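PDB 6FSK: DyP-type peroxidase from Pleurotus ostreatus PC15, which uses heme b to carry out peroxidase reactions, probably oxidising dyes and Mn(II) at the expense of hydrogen peroxide. Local coordinates for residues G271-G276 against G281-G286; I136-A139 against S145-K148; A106-D111 against I396-A401. The protein carries 1 engineered substitution. One frame throughout, in Å; residues are numbered along the deposited sequence.

Contact 1 (G271-G276 against G281-G286). With HEM (protoporphyrin IX containing Fe), chain C.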
# COMPACT_ATOMS: atom_id res chain seq x y z
N GLY A 271 21.22 18.90 -6.59
CA GLY A 271 20.35 18.60 -7.72
C GLY A 271 19.86 17.17 -7.70
O GLY A 271 18.77 16.91 -8.21
N SER A 272 20.69 16.27 -7.19
CA SER A 272 20.32 14.86 -7.13
C SER A 272 19.26 14.70 -6.04
O SER A 272 18.26 13.95 -6.19
CB SER A 272 21.54 14.01 -6.88
OG SER A 272 22.37 13.98 -8.04
N GLU A 273 19.44 15.41 -4.94
CA GLU A 273 18.47 15.35 -3.83
C GLU A 273 17.10 15.87 -4.26
O GLU A 273 16.05 15.28 -4.00
CB GLU A 273 18.98 16.19 -2.65
CG GLU A 273 18.13 16.24 -1.38
CD GLU A 273 18.62 17.34 -0.37
OE1 GLU A 273 19.50 18.24 -0.74
OE2 GLU A 273 18.22 17.29 0.83
N LEU A 274 17.13 16.95 -5.03
CA LEU A 274 15.90 17.60 -5.55
C LEU A 274 15.25 16.63 -6.52
O LEU A 274 14.04 16.53 -6.54
CB LEU A 274 16.24 18.89 -6.25
CG LEU A 274 15.07 19.62 -6.93
CD1 LEU A 274 14.05 20.02 -5.93
CD2 LEU A 274 15.54 20.84 -7.71
N LEU A 275 16.01 15.94 -7.36
CA LEU A 275 15.38 14.98 -8.27
C LEU A 275 14.60 13.93 -7.54
O LEU A 275 13.47 13.59 -7.95
CB LEU A 275 16.38 14.32 -9.25
CG LEU A 275 15.81 13.22 -10.16
CD1 LEU A 275 14.79 13.84 -11.07
CD2 LEU A 275 16.95 12.58 -10.97
N GLY A 276 15.22 13.36 -6.49
CA GLY A 276 14.52 12.33 -5.69
C GLY A 276 13.21 12.85 -5.14
O GLY A 276 12.17 12.19 -5.24
N GLY A 281 7.45 13.34 -4.73
CA GLY A 281 6.51 14.40 -4.28
C GLY A 281 6.75 14.92 -2.89
O GLY A 281 6.03 15.86 -2.49
N ARG A 282 7.76 14.35 -2.23
CA ARG A 282 8.20 14.80 -0.91
C ARG A 282 9.66 14.65 -0.80
O ARG A 282 10.21 13.73 -1.40
CB ARG A 282 7.51 13.99 0.24
CG ARG A 282 6.01 14.05 0.34
CD ARG A 282 5.47 13.21 1.48
NE ARG A 282 4.03 13.27 1.53
CZ ARG A 282 3.32 14.23 2.15
NH1 ARG A 282 3.88 15.13 2.94
NH2 ARG A 282 2.03 14.21 2.08
N TRP A 283 10.28 15.56 -0.02
CA TRP A 283 11.65 15.34 0.43
C TRP A 283 11.68 14.10 1.33
O TRP A 283 10.63 13.67 1.85
CB TRP A 283 12.07 16.62 1.19
CG TRP A 283 12.09 17.82 0.34
CD1 TRP A 283 11.08 18.72 0.18
CD2 TRP A 283 13.16 18.28 -0.51
NE1 TRP A 283 11.45 19.71 -0.73
CE2 TRP A 283 12.71 19.49 -1.13
CE3 TRP A 283 14.44 17.86 -0.77
CZ2 TRP A 283 13.51 20.21 -2.03
CZ3 TRP A 283 15.24 18.60 -1.63
CH2 TRP A 283 14.75 19.74 -2.29
N LYS A 284 12.88 13.57 1.53
CA LYS A 284 13.04 12.39 2.40
C LYS A 284 12.47 12.60 3.76
O LYS A 284 11.93 11.68 4.37
CB LYS A 284 14.50 11.96 2.40
CG LYS A 284 14.93 11.23 1.15
CD LYS A 284 16.36 10.74 1.26
CE LYS A 284 16.80 9.99 0.04
NZ LYS A 284 18.19 9.52 0.10
N SER A 285 12.56 13.84 4.28
CA SER A 285 11.94 14.15 5.55
C SER A 285 10.42 13.99 5.64
O SER A 285 9.89 13.86 6.75
CB SER A 285 12.18 15.65 5.80
OG SER A 285 11.47 16.49 4.90
N GLY A 286 9.73 14.03 4.50
CA GLY A 286 8.30 14.03 4.43
C GLY A 286 7.74 15.38 4.03
O GLY A 286 6.54 15.53 3.78
CHA HEM C . 2.49 7.64 -0.77
CHB HEM C . 6.63 5.20 -1.20
CHC HEM C . 4.24 1.64 -3.38
CHD HEM C . 0.13 4.20 -3.23
C1A HEM C . 3.85 7.31 -0.67
C2A HEM C . 4.86 8.11 -0.05
C3A HEM C . 6.01 7.42 -0.13
C4A HEM C . 5.71 6.23 -0.86
CMA HEM C . 7.35 7.87 0.32
CAA HEM C . 4.65 9.50 0.53
CBA HEM C . 4.34 9.59 2.02
CGA HEM C . 2.97 9.07 2.37
O1A HEM C . 1.96 9.74 2.12
O2A HEM C . 2.89 7.96 2.95
C1B HEM C . 6.38 3.99 -1.85
C2B HEM C . 7.29 2.97 -2.09
C3B HEM C . 6.65 1.92 -2.67
C4B HEM C . 5.26 2.38 -2.81
CMB HEM C . 8.77 3.02 -1.79
CAB HEM C . 7.09 0.60 -3.17
CBB HEM C . 8.19 0.01 -2.75
C1C HEM C . 2.95 1.99 -3.63
C2C HEM C . 1.95 1.29 -4.32
C3C HEM C . 0.79 2.00 -4.32
C4C HEM C . 1.05 3.18 -3.53
CMC HEM C . 2.16 -0.07 -4.94
CAC HEM C . -0.54 1.78 -4.96
CBC HEM C . -0.71 1.06 -6.09
C1D HEM C . 0.45 5.33 -2.47
C2D HEM C . -0.62 6.28 -2.04
C3D HEM C . 0.07 7.23 -1.30
C4D HEM C . 1.48 6.86 -1.38
CMD HEM C . -2.07 6.21 -2.28
CAD HEM C . -0.48 8.49 -0.65
CBD HEM C . -0.58 9.65 -1.59
CGD HEM C . -1.25 10.83 -0.95
O1D HEM C . -0.61 11.90 -1.08
O2D HEM C . -2.26 10.69 -0.29
NA HEM C . 4.39 6.18 -1.27
NB HEM C . 5.17 3.66 -2.36
NC HEM C . 2.39 3.24 -3.26
ND HEM C . 1.66 5.76 -2.12
FE HEM C . 3.42 4.76 -2.31
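Trp283 lays the six-membered end of its indole against Glu273 and Leu274 in a mostly buried, largely apolar contact, where helix 268-280 gives way to the loop that follows it. The two segments bury 185 Å² between them, and no hydrogen bond crosses. Leu274 supplies one branch: its CD1 stands 3.7 Å from CH2 of Trp283 and reaches on toward CZ2. Glu273 comes in from the ring's edge, in the plane of the indole, with its CG 3.7 Å from Trp283 CZ3 and the carboxylate carbon CD only marginally farther from the same atom. CG of Glu273 is anti to the backbone N (chi1 -179°), and the extended chain beyond it carries the oxygens along the ring edge. The carboxylate plane is turned 83° against the ring. At the far side of the indole, NE1 is hydrogen-bonded to Thr292 O, which fixes the ring's rotation.

Helix 268-280 ends at Gly281, the first residue to leave the helical angles and one with positive phi; a type I beta turn from Trp283 to Gly286 follows, closed by Gly286 N to Trp283 O at 2.8 Å. Arg282 departs in another direction, toward the heme, with NE 3.7 Å from CBA in a propionate arm. Its NH1 donates to Gly286 O at 2.8 Å, a fairly straight bond (161°) lying in the guanidinium plane, and also to Asn307 O. A leucine here would probably leave Gly286 O and Asn307 O without their guanidinium donor and the turn beside the propionate less firmly tied.

Contact 2 (I136-A139 against S145-K148)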
# COMPACT_ATOMS: atom_id res chain seq x y z
N ILE A 136 -2.69 -15.37 7.69
CA ILE A 136 -2.75 -15.03 9.10
C ILE A 136 -1.55 -14.10 9.33
O ILE A 136 -0.44 -14.46 8.97
CB ILE A 136 -2.69 -16.26 10.04
CG1 ILE A 136 -3.99 -17.03 9.91
CG2 ILE A 136 -2.44 -15.83 11.47
CD1 ILE A 136 -3.81 -18.46 10.33
N PHE A 137 -1.78 -12.92 9.90
CA PHE A 137 -0.68 -12.03 10.15
C PHE A 137 -0.65 -11.49 11.57
O PHE A 137 -1.70 -11.30 12.17
CB PHE A 137 -0.51 -10.95 9.12
CG PHE A 137 -1.74 -10.10 8.91
CD1 PHE A 137 -2.75 -10.60 8.09
CD2 PHE A 137 -1.80 -8.75 9.37
CE1 PHE A 137 -3.87 -9.78 7.79
CE2 PHE A 137 -2.91 -7.96 9.05
CZ PHE A 137 -3.90 -8.47 8.27
N VAL A 138 0.56 -11.37 12.07
CA VAL A 138 0.79 -11.11 13.49
C VAL A 138 1.80 -9.96 13.57
O VAL A 138 2.88 -10.00 13.02
CB VAL A 138 1.30 -12.38 14.20
CG1 VAL A 138 1.53 -12.09 15.65
CG2 VAL A 138 0.31 -13.52 14.08
N ALA A 139 1.42 -8.91 14.27
CA ALA A 139 2.22 -7.69 14.43
C ALA A 139 2.54 -7.43 15.87
O ALA A 139 1.68 -7.49 16.75
CB ALA A 139 1.37 -6.53 13.90
N SER A 145 7.63 -11.73 20.75
CA SER A 145 6.16 -11.61 20.97
C SER A 145 5.36 -12.10 19.75
O SER A 145 4.40 -12.81 19.86
CB SER A 145 5.67 -10.24 21.49
OG SER A 145 5.95 -9.26 20.52
N VAL A 146 5.81 -11.72 18.57
CA VAL A 146 5.12 -12.20 17.36
C VAL A 146 5.22 -13.70 17.25
O VAL A 146 4.28 -14.36 16.92
CB VAL A 146 5.70 -11.47 16.13
CG1 VAL A 146 5.27 -12.09 14.86
CG2 VAL A 146 5.26 -10.01 16.17
N ASN A 147 6.40 -14.27 17.48
CA ASN A 147 6.58 -15.70 17.32
C ASN A 147 5.79 -16.51 18.34
O ASN A 147 5.24 -17.56 18.00
CB ASN A 147 8.08 -16.10 17.34
CG ASN A 147 8.89 -15.49 16.17
OD1 ASN A 147 8.37 -15.21 15.14
ND2 ASN A 147 10.21 -15.32 16.37
N LYS A 148 5.68 -16.00 19.55
CA LYS A 148 4.86 -16.65 20.58
C LYS A 148 3.40 -16.69 20.21
O LYS A 148 2.74 -17.74 20.33
CB LYS A 148 5.08 -15.95 21.93
CG LYS A 148 4.18 -16.45 23.06
CD LYS A 148 4.44 -15.67 24.35
CE LYS A 148 3.72 -16.34 25.50
NZ LYS A 148 3.88 -15.55 26.76
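Val138 on strand 134-140 and Val146 on helix 144-156 mark the closest approach of the two backbones, with 5.9 Å between Val138 CA and Val146 CA. Strand residues 136-139 keep extended backbone angles while 145-148 are regularly helical, and no hydrogen bond passes between them, so contact is by van der Waals packing over 135 Å² of buried surface.

The CB of Val138 points toward the helix, and the two valine side chains lie alongside, pointing opposite ways. Their CG1 methyls meet, Val138 CG1 lying 3.8 Å from Val146 CG1. Each methyl also rests on the opposing main chain: Val146 CG1 is 3.7 Å from Val138 O, and Val138 CG1 is 3.8 Å from Val146 O. On Val138, CG1 is anti to the backbone N (chi1 -180°), the setting that lets it reach the helix carbonyl. The second branch of Val146 extends the contact one residue along the strand, its CG2 coming 3.8 Å from Ala139 C, although the CB of Ala139 itself faces away from the helix.

Val138 also touches Lys149 and Leu150 farther along the same helix, and Ile136 meets Ile153, so the Ile136/Val138 face of the strand follows the helix for about two turns. Strand 134-140 runs between 20-28 and 74-80 in the antiparallel sheet, and Val146 reaches over Thr20 and Thr22 of the former. Helix 144-156 is the connecting helix of a beta-alpha-beta crossover from strand 134-140 to strand 166-175, which lies parallel to it with strand 20-28 between. The resulting order 166-175, 20-28, 134-140, 74-80 (4-1-3-2) is the ferredoxin-like one of the DyP barrel domain.

Contact 3 (A106-D111 against I396-A401)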
# COMPACT_ATOMS: atom_id res chain seq x y z
N ALA A 106 -1.62 -9.81 -12.36
CA ALA A 106 -0.31 -9.23 -12.41
C ALA A 106 0.13 -8.95 -13.86
O ALA A 106 0.91 -8.04 -14.14
CB ALA A 106 0.71 -10.16 -11.76
N GLU A 107 -0.42 -9.68 -14.83
CA GLU A 107 -0.13 -9.37 -16.24
C GLU A 107 -0.56 -7.95 -16.57
O GLU A 107 0.23 -7.16 -17.07
CB GLU A 107 -0.88 -10.35 -17.15
CG GLU A 107 -0.44 -10.22 -18.62
CD GLU A 107 -1.14 -11.17 -19.58
OE1 GLU A 107 -1.92 -12.07 -19.15
OE2 GLU A 107 -0.83 -11.02 -20.81
N ILE A 108 -1.80 -7.62 -16.20
CA ILE A 108 -2.31 -6.28 -16.43
C ILE A 108 -1.68 -5.24 -15.52
O ILE A 108 -1.49 -4.08 -15.95
CB ILE A 108 -3.83 -6.30 -16.41
CG1 ILE A 108 -4.31 -7.01 -17.75
CG2 ILE A 108 -4.43 -4.93 -16.28
CD1 ILE A 108 -5.80 -7.25 -17.68
N LEU A 109 -1.29 -5.67 -14.32
CA LEU A 109 -0.57 -4.73 -13.42
C LEU A 109 0.75 -4.31 -14.00
O LEU A 109 1.35 -3.25 -13.61
CB LEU A 109 -0.35 -5.28 -12.01
CG LEU A 109 -1.56 -5.69 -11.20
CD1 LEU A 109 -1.12 -6.31 -9.88
CD2 LEU A 109 -2.51 -4.56 -10.98
N GLY A 110 1.31 -5.11 -14.92
CA GLY A 110 2.59 -4.79 -15.53
C GLY A 110 3.80 -5.53 -14.98
O GLY A 110 4.94 -5.18 -15.34
N ASP A 111 3.59 -6.54 -14.15
CA ASP A 111 4.66 -7.28 -13.53
C ASP A 111 5.49 -7.96 -14.62
O ASP A 111 4.97 -8.44 -15.61
CB ASP A 111 4.16 -8.36 -12.59
CG ASP A 111 3.63 -7.82 -11.25
OD1 ASP A 111 3.28 -6.61 -11.22
OD2 ASP A 111 3.49 -8.57 -10.26
N ILE A 396 -5.35 2.35 -9.64
CA ILE A 396 -4.25 3.21 -9.39
C ILE A 396 -3.04 2.72 -10.17
O ILE A 396 -2.33 3.53 -10.80
CB ILE A 396 -3.88 3.30 -7.90
CG1 ILE A 396 -4.97 4.00 -7.04
CG2 ILE A 396 -2.57 4.04 -7.65
CD1 ILE A 396 -4.88 3.73 -5.54
N GLN A 397 -2.75 1.43 -10.02
CA GLN A 397 -1.60 0.88 -10.70
C GLN A 397 -1.71 1.00 -12.18
O GLN A 397 -0.79 1.52 -12.86
CB GLN A 397 -1.42 -0.55 -10.29
CG GLN A 397 -0.14 -1.26 -10.86
CD GLN A 397 1.13 -0.77 -10.16
OE1 GLN A 397 1.25 -0.83 -8.97
NE2 GLN A 397 2.01 -0.13 -10.94
N GLU A 398 -2.83 0.52 -12.76
CA GLU A 398 -2.92 0.43 -14.23
C GLU A 398 -3.22 1.74 -14.88
O GLU A 398 -2.62 2.09 -15.92
CB GLU A 398 -4.01 -0.55 -14.61
CG GLU A 398 -4.11 -0.79 -16.09
CD GLU A 398 -5.26 -1.63 -16.59
OE1 GLU A 398 -6.26 -1.90 -15.85
OE2 GLU A 398 -5.07 -2.01 -17.82
N SER A 399 -4.21 2.43 -14.36
CA SER A 399 -4.74 3.63 -14.99
C SER A 399 -4.01 4.92 -14.69
O SER A 399 -4.08 5.86 -15.46
CB SER A 399 -6.23 3.77 -14.77
OG SER A 399 -6.96 2.79 -15.56
N TRP A 400 -3.28 4.99 -13.59
CA TRP A 400 -2.56 6.18 -13.15
C TRP A 400 -1.03 5.96 -13.24
O TRP A 400 -0.39 6.57 -14.09
CB TRP A 400 -3.02 6.62 -11.76
CG TRP A 400 -4.45 7.11 -11.73
CD1 TRP A 400 -5.30 7.36 -12.83
CD2 TRP A 400 -5.20 7.45 -10.54
NE1 TRP A 400 -6.53 7.82 -12.35
CE2 TRP A 400 -6.46 7.93 -10.97
CE3 TRP A 400 -4.92 7.36 -9.17
CZ2 TRP A 400 -7.46 8.28 -10.04
CZ3 TRP A 400 -5.85 7.76 -8.27
CH2 TRP A 400 -7.13 8.26 -8.73
N ALA A 401 -0.47 5.12 -12.38
CA ALA A 401 0.99 4.90 -12.31
C ALA A 401 1.57 4.39 -13.63
O ALA A 401 2.64 4.88 -14.04
CB ALA A 401 1.34 3.95 -11.18
O HOH W 1 -2.14 -3.03 -18.33
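Glu398 reaches from helix 393-401 to Ile108, near the end of helix 102-109, and its side chain can be followed outward. CB still lies 4.7 Å from Ile108 CG2. CG, anti to the backbone N (chi1 -176°), is 4.2 Å from Ile108 CG2, and the extended chain beyond it brings CD to 3.4 Å from the same methyl. Of the carboxylate oxygens OE2 is the nearer, 3.4 Å from Ile108 CG2, with OE1 at 3.6 Å. OE2 also accepts a hydrogen bond from a water at 3.1 Å. The same water donates to Ile108 O at 2.7 Å, so it links the carboxylate to the opposite backbone where no direct bond crosses.

Deeper in, Gln397 meets Leu109 at about a right angle, its CG 3.7 Å from Leu109 O and next to the CD2 branch of that leucine. The chain of Gln397 bends at its second torsion, and its NE2 bonds to Asn402 OD1 and Ile431 O. Leu109 O is itself a double acceptor, taking Asn402 ND2 and Gln433 NE2, so Asn402 serves both sides of the contact.

The backbones meet where each helix departs from regular alpha geometry. Gly110, with positive phi, ends the first in a Schellman motif, and Asp111 N bonds back to Ala106 O. The second holds a pi-type turn, with Ala401 N bonded to Ile396 O. The two helices belong to the DyP barrel domain and the C-terminal family region and pack together here; Ile396 and Gln397 of the second also touch the heme, so the contact backs one wall of the heme pocket.

Along the chain, contact 3 encloses the other two: contact 2 and then contact 1 form and close within its span. Contact 2 is local to the DyP barrel domain, in its outer sheet-helix layer, and lies far from the heme pocket. Contact 1 is equally local but belongs to the C-terminal family region. Centre to centre, contacts 1 and 3 are about 25 Å apart, and they border the heme pocket from different places. Contact 2 is about 35 Å from contact 1 and about 31 Å from contact 3 by the same measure, across the chain's centre from the latter. Contact 3, formed across 284 intervening residues, ties the two family regions together beside the heme.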